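Predicted transcriptional regulator (Clostridium thermocellum, PDB 1XMA) probably binds DNA as a two-subunit transcriptional regulator of the PadR-like family, through a winged helix-turn-helix domain. Local coordinates at residues L47-Y56 against Y107-Y118. Sequence-based numbering, arbitrary orientation.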
ATOM      1  N   LEU B  47       4.202  14.072   7.806  1.00 21.82           N
ATOM      2  CA  LEU B  47       3.676  14.432   9.121  1.00 19.46           C
ATOM      3  C   LEU B  47       4.495  13.829  10.257  1.00 22.08           C
ATOM      4  O   LEU B  47       4.746  14.481  11.286  1.00 21.91           O
ATOM      5  CB  LEU B  47       2.211  13.996   9.237  1.00 19.68           C
ATOM      6  CG  LEU B  47       1.213  14.741   8.342  1.00 20.72           C
ATOM      7  CD1 LEU B  47      -0.158  14.147   8.504  1.00 20.83           C
ATOM      8  CD2 LEU B  47       1.204  16.273   8.627  1.00 19.50           C
ATOM      9  N   SER B  48       4.901  12.582  10.058  1.00 20.85           N
ATOM     10  CA  SER B  48       5.710  11.859  11.012  1.00 22.89           C
ATOM     11  C   SER B  48       7.040  12.594  11.304  1.00 21.51           C
ATOM     12  O   SER B  48       7.451  12.717  12.458  1.00 19.12           O
ATOM     13  CB  SER B  48       5.979  10.462  10.464  1.00 22.51           C
ATOM     14  OG  SER B  48       6.867   9.775  11.288  1.00 24.56           O
ATOM     15  N   LEU B  49       7.693  13.080  10.253  1.00 18.96           N
ATOM     16  CA  LEU B  49       8.908  13.874  10.408  1.00 20.89           C
ATOM     17  C   LEU B  49       8.671  15.223  11.090  1.00 22.56           C
ATOM     18  O   LEU B  49       9.517  15.686  11.877  1.00 23.65           O
ATOM     19  CB  LEU B  49       9.619  14.064   9.072  1.00 18.61           C
ATOM     20  CG  LEU B  49      10.365  12.812   8.598  1.00 20.63           C
ATOM     21  CD1 LEU B  49      10.727  12.913   7.102  1.00 22.92           C
ATOM     22  CD2 LEU B  49      11.610  12.556   9.443  1.00 15.51           C
ATOM     23  N   LEU B  50       7.517  15.831  10.808  1.00 21.29           N
ATOM     24  CA  LEU B  50       7.154  17.103  11.419  1.00 23.01           C
ATOM     25  C   LEU B  50       6.792  16.974  12.895  1.00 26.14           C
ATOM     26  O   LEU B  50       6.934  17.932  13.655  1.00 28.52           O
ATOM     27  CB  LEU B  50       6.038  17.795  10.621  1.00 20.65           C
ATOM     28  CG  LEU B  50       6.545  18.280   9.255  1.00 21.23           C
ATOM     29  CD1 LEU B  50       5.406  18.760   8.362  1.00 17.72           C
ATOM     30  CD2 LEU B  50       7.629  19.363   9.408  1.00 16.73           C
ATOM     31  N   ILE B  51       6.345  15.788  13.312  1.00 26.82           N
ATOM     32  CA  ILE B  51       6.142  15.518  14.748  1.00 25.38           C
ATOM     33  C   ILE B  51       7.484  15.517  15.542  1.00 26.11           C
ATOM     34  O   ILE B  51       7.528  15.919  16.717  1.00 24.85           O
ATOM     35  CB  ILE B  51       5.334  14.218  14.974  1.00 23.64           C
ATOM     36  CG1 ILE B  51       3.907  14.404  14.457  1.00 23.36           C
ATOM     37  CG2 ILE B  51       5.339  13.826  16.457  1.00 23.23           C
ATOM     38  CD1 ILE B  51       3.145  13.122  14.182  1.00 22.42           C
ATOM     39  N   GLU B  52       8.555  15.064  14.894  1.00 25.46           N
ATOM     40  CA  GLU B  52       9.896  15.144  15.451  1.00 28.03           C
ATOM     41  C   GLU B  52      10.401  16.597  15.547  1.00 27.78           C
ATOM     42  O   GLU B  52      10.993  16.987  16.541  1.00 29.64           O
ATOM     43  CB  GLU B  52      10.864  14.320  14.611  1.00 30.10           C
ATOM     44  CG  GLU B  52      10.656  12.825  14.680  1.00 34.70           C
ATOM     45  CD  GLU B  52      11.565  12.081  13.719  1.00 38.35           C
ATOM     46  OE1 GLU B  52      12.504  12.710  13.185  1.00 42.87           O
ATOM     47  OE2 GLU B  52      11.348  10.872  13.489  1.00 40.05           O
ATOM     48  N   GLY B  53      10.181  17.382  14.498  1.00 28.46           N
ATOM     49  CA  GLY B  53      10.437  18.813  14.543  1.00 26.27           C
ATOM     50  C   GLY B  53      10.061  19.512  13.254  1.00 25.58           C
ATOM     51  O   GLY B  53      10.015  18.884  12.188  1.00 24.73           O
ATOM     52  N   ASP B  54       9.784  20.813  13.363  1.00 23.21           N
ATOM     53  CA  ASP B  54       9.697  21.709  12.213  1.00 25.31           C
ATOM     54  C   ASP B  54      10.791  21.396  11.205  1.00 26.04           C
ATOM     55  O   ASP B  54      11.940  21.119  11.568  1.00 25.82           O
ATOM     56  CB  ASP B  54       9.790  23.183  12.643  1.00 24.12           C
ATOM     57  CG  ASP B  54       8.646  23.603  13.543  1.00 27.18           C
ATOM     58  OD1 ASP B  54       7.795  22.746  13.869  1.00 29.44           O
ATOM     59  OD2 ASP B  54       8.588  24.793  13.932  1.00 26.56           O
ATOM     60  N   SER B  55      10.432  21.431   9.931  1.00 26.03           N
ATOM     61  CA  SER B  55      11.395  21.106   8.895  1.00 26.48           C
ATOM     62  C   SER B  55      11.068  21.799   7.577  1.00 25.15           C
ATOM     63  O   SER B  55      10.088  22.518   7.472  1.00 26.17           O
ATOM     64  CB  SER B  55      11.487  19.579   8.708  1.00 22.64           C
ATOM     65  OG  SER B  55      12.737  19.255   8.162  1.00 22.75           O
ATOM     66  N   TYR B  56      11.908  21.577   6.577  1.00 27.10           N
ATOM     67  CA  TYR B  56      11.727  22.214   5.282  1.00 28.82           C
ATOM     68  C   TYR B  56      11.949  21.190   4.180  1.00 27.04           C
ATOM     69  O   TYR B  56      12.475  20.113   4.440  1.00 29.48           O
ATOM     70  CB  TYR B  56      12.661  23.436   5.135  1.00 29.75           C
ATOM     71  CG  TYR B  56      14.143  23.139   5.318  1.00 29.21           C
ATOM     72  CD1 TYR B  56      14.716  23.081   6.595  1.00 29.54           C
ATOM     73  CD2 TYR B  56      14.977  22.939   4.209  1.00 29.23           C
ATOM     74  CE1 TYR B  56      16.084  22.821   6.767  1.00 29.39           C
ATOM     75  CE2 TYR B  56      16.350  22.670   4.374  1.00 28.69           C
ATOM     76  CZ  TYR B  56      16.885  22.612   5.649  1.00 29.44           C
ATOM     77  OH  TYR B  56      18.223  22.356   5.809  1.00 32.38           O
ATOM     78  N   TYR B 107       9.490  26.895   6.129  1.00 25.96           N
ATOM     79  CA  TYR B 107       9.456  25.827   7.125  1.00 26.21           C
ATOM     80  C   TYR B 107       8.005  25.378   7.339  1.00 25.64           C
ATOM     81  O   TYR B 107       7.057  26.152   7.127  1.00 21.04           O
ATOM     82  CB  TYR B 107      10.058  26.302   8.452  1.00 28.91           C
ATOM     83  CG  TYR B 107      11.548  26.606   8.408  1.00 29.24           C
ATOM     84  CD1 TYR B 107      12.013  27.907   8.176  1.00 27.33           C
ATOM     85  CD2 TYR B 107      12.493  25.591   8.615  1.00 29.05           C
ATOM     86  CE1 TYR B 107      13.384  28.184   8.125  1.00 30.05           C
ATOM     87  CE2 TYR B 107      13.866  25.854   8.569  1.00 28.38           C
ATOM     88  CZ  TYR B 107      14.301  27.147   8.329  1.00 31.08           C
ATOM     89  OH  TYR B 107      15.654  27.405   8.297  1.00 34.42           O
ATOM     90  N   TYR B 108       7.821  24.136   7.765  1.00 24.01           N
ATOM     91  CA  TYR B 108       6.483  23.691   8.125  1.00 25.34           C
ATOM     92  C   TYR B 108       6.465  23.201   9.555  1.00 25.48           C
ATOM     93  O   TYR B 108       7.453  22.668  10.044  1.00 25.07           O
ATOM     94  CB  TYR B 108       5.956  22.632   7.154  1.00 24.40           C
ATOM     95  CG  TYR B 108       5.973  23.086   5.710  1.00 27.40           C
ATOM     96  CD1 TYR B 108       7.091  22.848   4.894  1.00 27.65           C
ATOM     97  CD2 TYR B 108       4.878  23.782   5.151  1.00 26.08           C
ATOM     98  CE1 TYR B 108       7.123  23.282   3.566  1.00 26.70           C
ATOM     99  CE2 TYR B 108       4.891  24.201   3.819  1.00 24.84           C
ATOM    100  CZ  TYR B 108       6.022  23.951   3.035  1.00 27.37           C
ATOM    101  OH  TYR B 108       6.052  24.360   1.706  1.00 28.88           O
ATOM    102  N   ARG B 109       5.331  23.414  10.209  1.00 23.58           N
ATOM    103  CA  ARG B 109       5.056  22.899  11.532  1.00 28.68           C
ATOM    104  C   ARG B 109       3.737  22.133  11.463  1.00 26.06           C
ATOM    105  O   ARG B 109       2.798  22.582  10.815  1.00 23.50           O
ATOM    106  CB  ARG B 109       4.971  24.075  12.529  1.00 30.47           C
ATOM    107  CG  ARG B 109       4.398  23.773  13.912  1.00 30.82           C
ATOM    108  CD  ARG B 109       4.604  24.991  14.870  1.00 31.85           C
ATOM    109  NE  ARG B 109       6.013  25.149  15.261  1.00 34.30           N
ATOM    110  CZ  ARG B 109       6.497  26.127  16.031  1.00 35.45           C
ATOM    111  NH1 ARG B 109       5.695  27.067  16.518  1.00 36.28           N
ATOM    112  NH2 ARG B 109       7.795  26.163  16.320  1.00 34.12           N
ATOM    113  N   ILE B 110       3.674  20.978  12.129  1.00 24.49           N
ATOM    114  CA  ILE B 110       2.439  20.189  12.156  1.00 26.45           C
ATOM    115  C   ILE B 110       1.332  20.842  13.054  1.00 27.77           C
ATOM    116  O   ILE B 110       1.632  21.405  14.109  1.00 26.29           O
ATOM    117  CB  ILE B 110       2.720  18.673  12.512  1.00 25.72           C
ATOM    118  CG1 ILE B 110       1.459  17.813  12.291  1.00 26.78           C
ATOM    119  CG2 ILE B 110       3.341  18.521  13.930  1.00 26.42           C
ATOM    120  CD1 ILE B 110       1.676  16.320  12.385  1.00 24.67           C
ATOM    121  N   THR B 111       0.073  20.783  12.605  1.00 29.74           N
ATOM    122  CA  THR B 111      -1.078  21.299  13.395  1.00 30.80           C
ATOM    123  C   THR B 111      -1.753  20.189  14.239  1.00 32.56           C
ATOM    124  O   THR B 111      -1.594  19.000  13.943  1.00 32.21           O
ATOM    125  CB  THR B 111      -2.140  21.984  12.501  1.00 28.12           C
ATOM    126  OG1 THR B 111      -2.753  21.013  11.644  1.00 27.35           O
ATOM    127  CG2 THR B 111      -1.534  23.099  11.661  1.00 25.08           C
ATOM    128  N   PRO B 112      -2.478  20.568  15.318  1.00 36.16           N
ATOM    129  CA  PRO B 112      -3.286  19.573  16.054  1.00 35.61           C
ATOM    130  C   PRO B 112      -4.168  18.706  15.155  1.00 35.02           C
ATOM    131  O   PRO B 112      -4.363  17.527  15.444  1.00 39.44           O
ATOM    132  CB  PRO B 112      -4.159  20.445  16.964  1.00 34.09           C
ATOM    133  CG  PRO B 112      -3.271  21.633  17.257  1.00 35.10           C
ATOM    134  CD  PRO B 112      -2.558  21.905  15.951  1.00 36.12           C
ATOM    135  N   GLU B 113      -4.689  19.294  14.085  1.00 34.74           N
ATOM    136  CA  GLU B 113      -5.551  18.602  13.123  1.00 34.55           C
ATOM    137  C   GLU B 113      -4.739  17.625  12.268  1.00 36.23           C
ATOM    138  O   GLU B 113      -5.266  16.611  11.782  1.00 38.02           O
ATOM    139  CB  GLU B 113      -6.307  19.616  12.237  1.00 31.70           C
ATOM    140  CG  GLU B 113      -7.129  20.688  13.037  0.65 32.72           C
ATOM    141  CD  GLU B 113      -6.270  21.829  13.640  0.65 31.31           C
ATOM    142  OE1 GLU B 113      -5.114  21.995  13.239  0.65 29.98           O
ATOM    143  OE2 GLU B 113      -6.760  22.566  14.519  0.65 31.90           O
ATOM    144  N   GLY B 114      -3.452  17.936  12.109  1.00 34.57           N
ATOM    145  CA  GLY B 114      -2.513  17.108  11.380  1.00 32.35           C
ATOM    146  C   GLY B 114      -2.027  15.947  12.197  1.00 31.29           C
ATOM    147  O   GLY B 114      -1.696  14.910  11.652  1.00 32.24           O
ATOM    148  N   ILE B 115      -1.964  16.131  13.515  1.00 34.29           N
ATOM    149  CA  ILE B 115      -1.578  15.061  14.447  1.00 33.12           C
ATOM    150  C   ILE B 115      -2.678  13.994  14.501  1.00 33.03           C
ATOM    151  O   ILE B 115      -2.391  12.805  14.578  1.00 31.79           O
ATOM    152  CB  ILE B 115      -1.262  15.633  15.859  1.00 33.40           C
ATOM    153  CG1 ILE B 115       0.154  16.191  15.892  1.00 31.69           C
ATOM    154  CG2 ILE B 115      -1.399  14.565  16.957  1.00 36.79           C
ATOM    155  CD1 ILE B 115       0.338  17.338  16.846  1.00 34.23           C
ATOM    156  N   LYS B 116      -3.930  14.448  14.441  1.00 33.55           N
ATOM    157  CA  LYS B 116      -5.099  13.583  14.445  1.00 35.10           C
ATOM    158  C   LYS B 116      -5.261  12.804  13.135  1.00 34.47           C
ATOM    159  O   LYS B 116      -5.651  11.625  13.150  1.00 34.50           O
ATOM    160  CB  LYS B 116      -6.370  14.395  14.762  1.00 36.42           C
ATOM    161  N   TYR B 117      -4.979  13.454  12.006  1.00 32.21           N
ATOM    162  CA  TYR B 117      -4.931  12.750  10.729  1.00 30.39           C
ATOM    163  C   TYR B 117      -3.840  11.668  10.737  1.00 32.55           C
ATOM    164  O   TYR B 117      -4.045  10.553  10.217  1.00 31.20           O
ATOM    165  CB  TYR B 117      -4.711  13.720   9.591  1.00 29.01           C
ATOM    166  CG  TYR B 117      -4.405  13.079   8.231  1.00 28.76           C
ATOM    167  CD1 TYR B 117      -3.100  12.975   7.782  1.00 26.21           C
ATOM    168  CD2 TYR B 117      -5.437  12.615   7.383  1.00 31.36           C
ATOM    169  CE1 TYR B 117      -2.793  12.429   6.551  1.00 28.93           C
ATOM    170  CE2 TYR B 117      -5.141  12.049   6.105  1.00 29.90           C
ATOM    171  CZ  TYR B 117      -3.802  11.970   5.707  1.00 30.53           C
ATOM    172  OH  TYR B 117      -3.438  11.420   4.486  1.00 31.00           O
ATOM    173  N   TYR B 118      -2.687  12.005  11.315  1.00 32.24           N
ATOM    174  CA  TYR B 118      -1.576  11.073  11.447  1.00 31.65           C
ATOM    175  C   TYR B 118      -1.985   9.828  12.251  1.00 33.67           C
ATOM    176  O   TYR B 118      -1.682   8.690  11.851  1.00 32.91           O
ATOM    177  CB  TYR B 118      -0.367  11.776  12.102  1.00 29.27           C
ATOM    178  CG  TYR B 118       0.749  10.819  12.479  1.00 29.23           C
ATOM    179  CD1 TYR B 118       1.722  10.436  11.542  1.00 28.72           C
ATOM    180  CD2 TYR B 118       0.818  10.268  13.771  1.00 26.51           C
ATOM    181  CE1 TYR B 118       2.748   9.519  11.898  1.00 28.12           C
ATOM    182  CE2 TYR B 118       1.822   9.388  14.129  1.00 27.23           C
ATOM    183  CZ  TYR B 118       2.785   9.011  13.186  1.00 28.52           C
ATOM    184  OH  TYR B 118       3.775   8.129  13.555  1.00 29.79           O
TER
HETATM  185  O   HOH W   1       6.297  20.438  13.488  1.00 20.41           O
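Ile51 CD1 lies over one face of the Tyr118 ring, 3.8 Å from the ring centroid, in a CH-pi contact. Ser48 CB approaches the same ring obliquely at CE1. The hydroxyl of Tyr118 and Ser48 OG both hydrogen-bond to Phe135 O of the second subunit, which ties this end of the contact to the dimer. Leu47 CD1 meets the edge of the Tyr117 ring at CD1, near the ring plane. Tyr56 and Tyr107 run side by side, pointing the same way; their ring planes are 82° apart and CD1 of Tyr56 is 3.5 Å from CE2 of Tyr107. The Arg109 guanidinium takes the Asp54 carboxylate at its edge, with the two planes turned 46° apart. This salt bridge puts Asp54 OD2 2.9 Å from Arg109 NH2, though its hydrogen bonds are weak. Tyr95 OH also bonds to Asp54 OD2. The fold is consistent with a winged helix: the short, weakly bonded strand 55-56 follows helix 35-52 and pairs antiparallel with strand 106-110, a strand of the probable wing, through Ser55 and Tyr108. These two form a hydrogen-bonded pair, with Tyr108 N 2.8 Å from Ser55 O and Ser55 N 3.2 Å from Tyr108 O. Ile110 fills the angle between helix 35-52 and helix 112-135. With CG1 anti to the backbone N (chi1 -170°), its CD1 reaches Ile51 CG1 at 3.6 Å and also touches Leu47 CD2. Leu50 CB packs on Ile110 CB. A water donates to Leu50 O and Asp54 OD1 and accepts from Ile110 N, 3.0 Å away.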